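Local coordinates for tRNA (Adenine(22)-N(1))-methyltransferase (Mycoplasma capricolum subsp. capricolum, PDB 6QE6), which probably methylates N1 of adenine 22 in tRNA, and binds the cofactor product S-adenosyl-L-homocysteine, at residues I61-L72 against Q87-F98. Sequence-based numbering, arbitrary orientation.
Sequences IAYACDINQKPL and QIFTILSNGLEF. With SAH (S-adenosyl-L-homocysteine), chain C.
Two groups grip OD1 of Asp66, whose backbone O also receives Ser93 N across the strands at 2.8 Å. The ribose hydroxyl O2' of SAH donates to OD1 at 2.7 Å, while Asn68 N reaches that oxygen on its anti side, somewhat out of the carboxylate plane, and closes an Asx turn. The other oxygen, OD2, takes O3' of SAH at 2.9 Å and a backbone N-H from Asp45, so each carboxylate oxygen has two donors. An acidic residue at the end of the second strand, clasping the ribose diol, is a hallmark of class I Rossmann-like methyltransferases.

The adenine is held by both segments. With CG1 of Ile67 anti to the backbone N (chi1 -164°), CG2 packs on the base, 3.3 Å from C4 of SAH, and CD1 lies 3.6 Å from CG of Asn94; the two side chains run alongside each other. Asn94 OD1 accepts from N6 of SAH, and Gly95 N donates to N1 at 2.9 Å, the pair of bonds that reads an adenine edge.

Behind the pocket, six backbone bonds zip 61-66 to 87-93 in parallel register. On the sheet face that carries Tyr63 and Cys65, Cys65 SG meets the Phe98 ring obliquely, 4.0 Å from its centroid. Leu72 slides past Thr90 in the opposite direction and sets CD2 3.8 Å from CB of Leu92.

This is a beta-alpha-beta unit: helix 69-81 links the outermost strand 88-92 to 59-66, which strand 36-42 flanks; Ala62 and Ala64 pack on helix 48-55, Thr90 on helix 69-81 and Ile88 on both, whereas Tyr63 and Phe98 meet Ile104.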
# COMPACT_ATOMS: atom_id res chain seq x y z
N ILE A 61 -20.97 2.25 1.34
CA ILE A 61 -20.61 2.65 2.70
C ILE A 61 -19.09 2.56 2.87
O ILE A 61 -18.36 1.95 2.07
CB ILE A 61 -21.33 1.82 3.78
CG1 ILE A 61 -20.86 0.37 3.77
CG2 ILE A 61 -22.85 1.90 3.62
CD1 ILE A 61 -21.03 -0.29 5.13
N ALA A 62 -18.60 3.20 3.94
CA ALA A 62 -17.19 3.15 4.26
C ALA A 62 -17.00 3.05 5.76
O ALA A 62 -17.71 3.70 6.54
CB ALA A 62 -16.43 4.37 3.72
N TYR A 63 -16.05 2.21 6.16
CA TYR A 63 -15.53 2.19 7.52
C TYR A 63 -14.26 3.04 7.58
O TYR A 63 -13.28 2.74 6.89
CB TYR A 63 -15.25 0.75 7.94
CG TYR A 63 -16.48 -0.11 7.93
CD1 TYR A 63 -17.53 0.11 8.83
CD2 TYR A 63 -16.60 -1.15 7.05
CE1 TYR A 63 -18.66 -0.69 8.81
CE2 TYR A 63 -17.72 -1.95 7.03
CZ TYR A 63 -18.74 -1.73 7.91
OH TYR A 63 -19.84 -2.57 7.84
N ALA A 64 -14.27 4.08 8.40
CA ALA A 64 -13.15 5.01 8.51
C ALA A 64 -12.45 4.76 9.84
O ALA A 64 -12.92 5.21 10.89
CB ALA A 64 -13.62 6.45 8.38
N CYS A 65 -11.34 4.03 9.80
CA CYS A 65 -10.73 3.42 10.97
C CYS A 65 -9.41 4.08 11.32
O CYS A 65 -8.63 4.45 10.44
CB CYS A 65 -10.46 1.93 10.75
SG CYS A 65 -11.74 1.07 9.79
N ASP A 66 -9.15 4.19 12.62
CA ASP A 66 -7.88 4.69 13.10
C ASP A 66 -7.58 4.07 14.46
O ASP A 66 -8.48 3.74 15.24
CB ASP A 66 -7.86 6.22 13.17
CG ASP A 66 -6.45 6.79 13.04
OD1 ASP A 66 -5.60 6.44 13.88
OD2 ASP A 66 -6.19 7.55 12.09
N ILE A 67 -6.29 3.91 14.73
CA ILE A 67 -5.87 3.44 16.04
C ILE A 67 -5.94 4.56 17.08
O ILE A 67 -5.98 4.27 18.28
CB ILE A 67 -4.45 2.85 15.90
CG1 ILE A 67 -4.09 2.00 17.12
CG2 ILE A 67 -3.43 3.93 15.62
CD1 ILE A 67 -2.78 1.22 16.94
N ASN A 68 -5.99 5.81 16.65
CA ASN A 68 -5.96 6.98 17.53
C ASN A 68 -7.31 7.68 17.47
O ASN A 68 -7.81 8.01 16.39
CB ASN A 68 -4.83 7.94 17.11
CG ASN A 68 -4.67 9.13 18.07
OD1 ASN A 68 -5.42 9.27 19.03
ND2 ASN A 68 -3.68 9.99 17.79
N GLN A 69 -7.91 7.92 18.65
CA GLN A 69 -9.22 8.57 18.69
C GLN A 69 -9.13 10.03 18.26
O GLN A 69 -10.10 10.58 17.71
CB GLN A 69 -9.81 8.48 20.10
CG GLN A 69 -11.19 9.11 20.25
CD GLN A 69 -12.24 8.44 19.38
OE1 GLN A 69 -12.38 7.21 19.38
NE2 GLN A 69 -12.97 9.25 18.61
N LYS A 70 -7.98 10.67 18.48
CA LYS A 70 -7.85 12.11 18.24
C LYS A 70 -8.22 12.49 16.81
O LYS A 70 -9.19 13.26 16.63
CB LYS A 70 -6.43 12.53 18.64
CG LYS A 70 -5.97 13.92 18.26
CD LYS A 70 -4.55 14.06 18.79
CE LYS A 70 -4.02 15.47 18.73
NZ LYS A 70 -2.83 15.61 19.63
N PRO A 71 -7.56 11.98 15.75
CA PRO A 71 -7.98 12.35 14.39
C PRO A 71 -9.34 11.79 14.03
O PRO A 71 -10.01 12.36 13.16
CB PRO A 71 -6.87 11.77 13.51
CG PRO A 71 -6.40 10.59 14.25
CD PRO A 71 -6.50 10.95 15.72
N LEU A 72 -9.76 10.71 14.68
CA LEU A 72 -11.09 10.17 14.44
C LEU A 72 -12.19 11.16 14.81
O LEU A 72 -13.26 11.16 14.19
CB LEU A 72 -11.24 8.87 15.22
CG LEU A 72 -11.90 7.68 14.53
CD1 LEU A 72 -11.52 7.57 13.06
CD2 LEU A 72 -11.52 6.42 15.27
N GLN A 87 -23.57 6.80 5.87
CA GLN A 87 -22.81 6.02 4.89
C GLN A 87 -21.38 5.78 5.35
O GLN A 87 -20.76 4.80 4.94
CB GLN A 87 -22.80 6.71 3.53
CG GLN A 87 -24.16 6.73 2.81
CD GLN A 87 -25.09 7.87 3.27
OE1 GLN A 87 -24.67 9.03 3.39
NE2 GLN A 87 -26.37 7.54 3.51
N ILE A 88 -20.83 6.66 6.19
CA ILE A 88 -19.47 6.50 6.69
C ILE A 88 -19.51 6.38 8.20
O ILE A 88 -20.22 7.13 8.87
CB ILE A 88 -18.57 7.66 6.23
CG1 ILE A 88 -18.56 7.71 4.70
CG2 ILE A 88 -17.15 7.50 6.75
CD1 ILE A 88 -17.76 8.85 4.15
N PHE A 89 -18.75 5.42 8.74
CA PHE A 89 -18.79 5.07 10.15
C PHE A 89 -17.38 5.08 10.69
O PHE A 89 -16.51 4.39 10.14
CB PHE A 89 -19.43 3.68 10.36
CG PHE A 89 -20.78 3.54 9.73
CD1 PHE A 89 -21.91 4.02 10.38
CD2 PHE A 89 -20.93 2.96 8.49
CE1 PHE A 89 -23.16 3.92 9.78
CE2 PHE A 89 -22.19 2.85 7.89
CZ PHE A 89 -23.30 3.33 8.53
N THR A 90 -17.13 5.84 11.74
CA THR A 90 -15.80 5.86 12.33
C THR A 90 -15.62 4.66 13.25
O THR A 90 -16.53 4.31 14.02
CB THR A 90 -15.54 7.16 13.09
OG1 THR A 90 -16.70 7.51 13.84
CG2 THR A 90 -15.19 8.29 12.13
N ILE A 91 -14.45 4.03 13.16
CA ILE A 91 -14.11 2.87 13.97
C ILE A 91 -12.73 3.09 14.57
O ILE A 91 -11.75 3.32 13.84
CB ILE A 91 -14.13 1.57 13.15
CG1 ILE A 91 -15.47 1.37 12.42
CG2 ILE A 91 -13.77 0.36 14.03
CD1 ILE A 91 -16.66 1.30 13.32
N LEU A 92 -12.64 3.00 15.90
CA LEU A 92 -11.36 3.05 16.60
C LEU A 92 -10.81 1.63 16.73
O LEU A 92 -11.45 0.77 17.36
CB LEU A 92 -11.56 3.69 17.97
CG LEU A 92 -10.35 3.64 18.90
CD1 LEU A 92 -9.29 4.63 18.45
CD2 LEU A 92 -10.80 3.93 20.31
N SER A 93 -9.64 1.37 16.15
CA SER A 93 -9.15 0.00 16.07
C SER A 93 -7.69 -0.02 15.65
O SER A 93 -7.25 0.78 14.83
CB SER A 93 -9.99 -0.82 15.06
OG SER A 93 -9.58 -2.18 15.00
N ASN A 94 -6.95 -0.98 16.19
CA ASN A 94 -5.61 -1.30 15.69
C ASN A 94 -5.76 -2.15 14.43
O ASN A 94 -6.02 -3.36 14.49
CB ASN A 94 -4.82 -2.04 16.76
CG ASN A 94 -3.36 -2.24 16.38
OD1 ASN A 94 -2.99 -2.24 15.21
ND2 ASN A 94 -2.53 -2.41 17.40
N GLY A 95 -5.59 -1.51 13.27
CA GLY A 95 -5.58 -2.25 12.02
C GLY A 95 -6.91 -2.97 11.78
O GLY A 95 -7.98 -2.36 11.72
N LEU A 96 -6.85 -4.29 11.65
CA LEU A 96 -8.00 -5.06 11.22
C LEU A 96 -8.71 -5.78 12.36
O LEU A 96 -9.54 -6.65 12.10
CB LEU A 96 -7.57 -6.08 10.16
CG LEU A 96 -7.03 -5.41 8.90
CD1 LEU A 96 -6.76 -6.46 7.85
CD2 LEU A 96 -7.99 -4.33 8.39
N GLU A 97 -8.39 -5.43 13.61
CA GLU A 97 -8.98 -6.14 14.74
C GLU A 97 -10.49 -6.00 14.76
O GLU A 97 -11.19 -6.92 15.20
CB GLU A 97 -8.39 -5.63 16.06
CG GLU A 97 -7.00 -6.19 16.37
CD GLU A 97 -6.35 -5.52 17.58
OE1 GLU A 97 -7.03 -4.70 18.24
OE2 GLU A 97 -5.15 -5.79 17.86
N PHE A 98 -11.02 -4.88 14.26
CA PHE A 98 -12.45 -4.64 14.27
C PHE A 98 -13.21 -5.56 13.32
O PHE A 98 -14.41 -5.79 13.53
CB PHE A 98 -12.73 -3.19 13.89
CG PHE A 98 -12.63 -2.92 12.41
CD1 PHE A 98 -11.40 -2.66 11.82
CD2 PHE A 98 -13.77 -2.92 11.61
CE1 PHE A 98 -11.31 -2.41 10.46
CE2 PHE A 98 -13.68 -2.68 10.25
CZ PHE A 98 -12.46 -2.43 9.68
N SAH C . -4.62 7.73 5.34
CA SAH C . -4.03 9.06 5.28
CB SAH C . -3.32 9.40 6.60
CG SAH C . -2.08 8.58 6.95
SD SAH C . -1.27 9.19 8.45
C SAH C . -3.05 9.20 4.11
O SAH C . -2.56 8.20 3.58
OXT SAH C . -2.74 10.30 3.66
C5' SAH C . -1.27 7.54 9.19
C4' SAH C . -2.51 7.31 10.05
O4' SAH C . -2.57 5.95 10.40
C3' SAH C . -2.46 8.08 11.36
O3' SAH C . -3.67 8.79 11.53
C2' SAH C . -2.34 7.01 12.44
O2' SAH C . -3.08 7.39 13.56
C1' SAH C . -2.92 5.79 11.75
N9 SAH C . -2.35 4.53 12.22
C8 SAH C . -1.06 4.27 12.56
N7 SAH C . -0.97 2.96 12.92
C5 SAH C . -2.18 2.40 12.82
C6 SAH C . -2.63 1.11 13.07
N6 SAH C . -1.80 0.17 13.51
N1 SAH C . -3.96 0.83 12.88
C2 SAH C . -4.84 1.80 12.43
N3 SAH C . -4.37 3.07 12.18
C4 SAH C . -3.06 3.36 12.37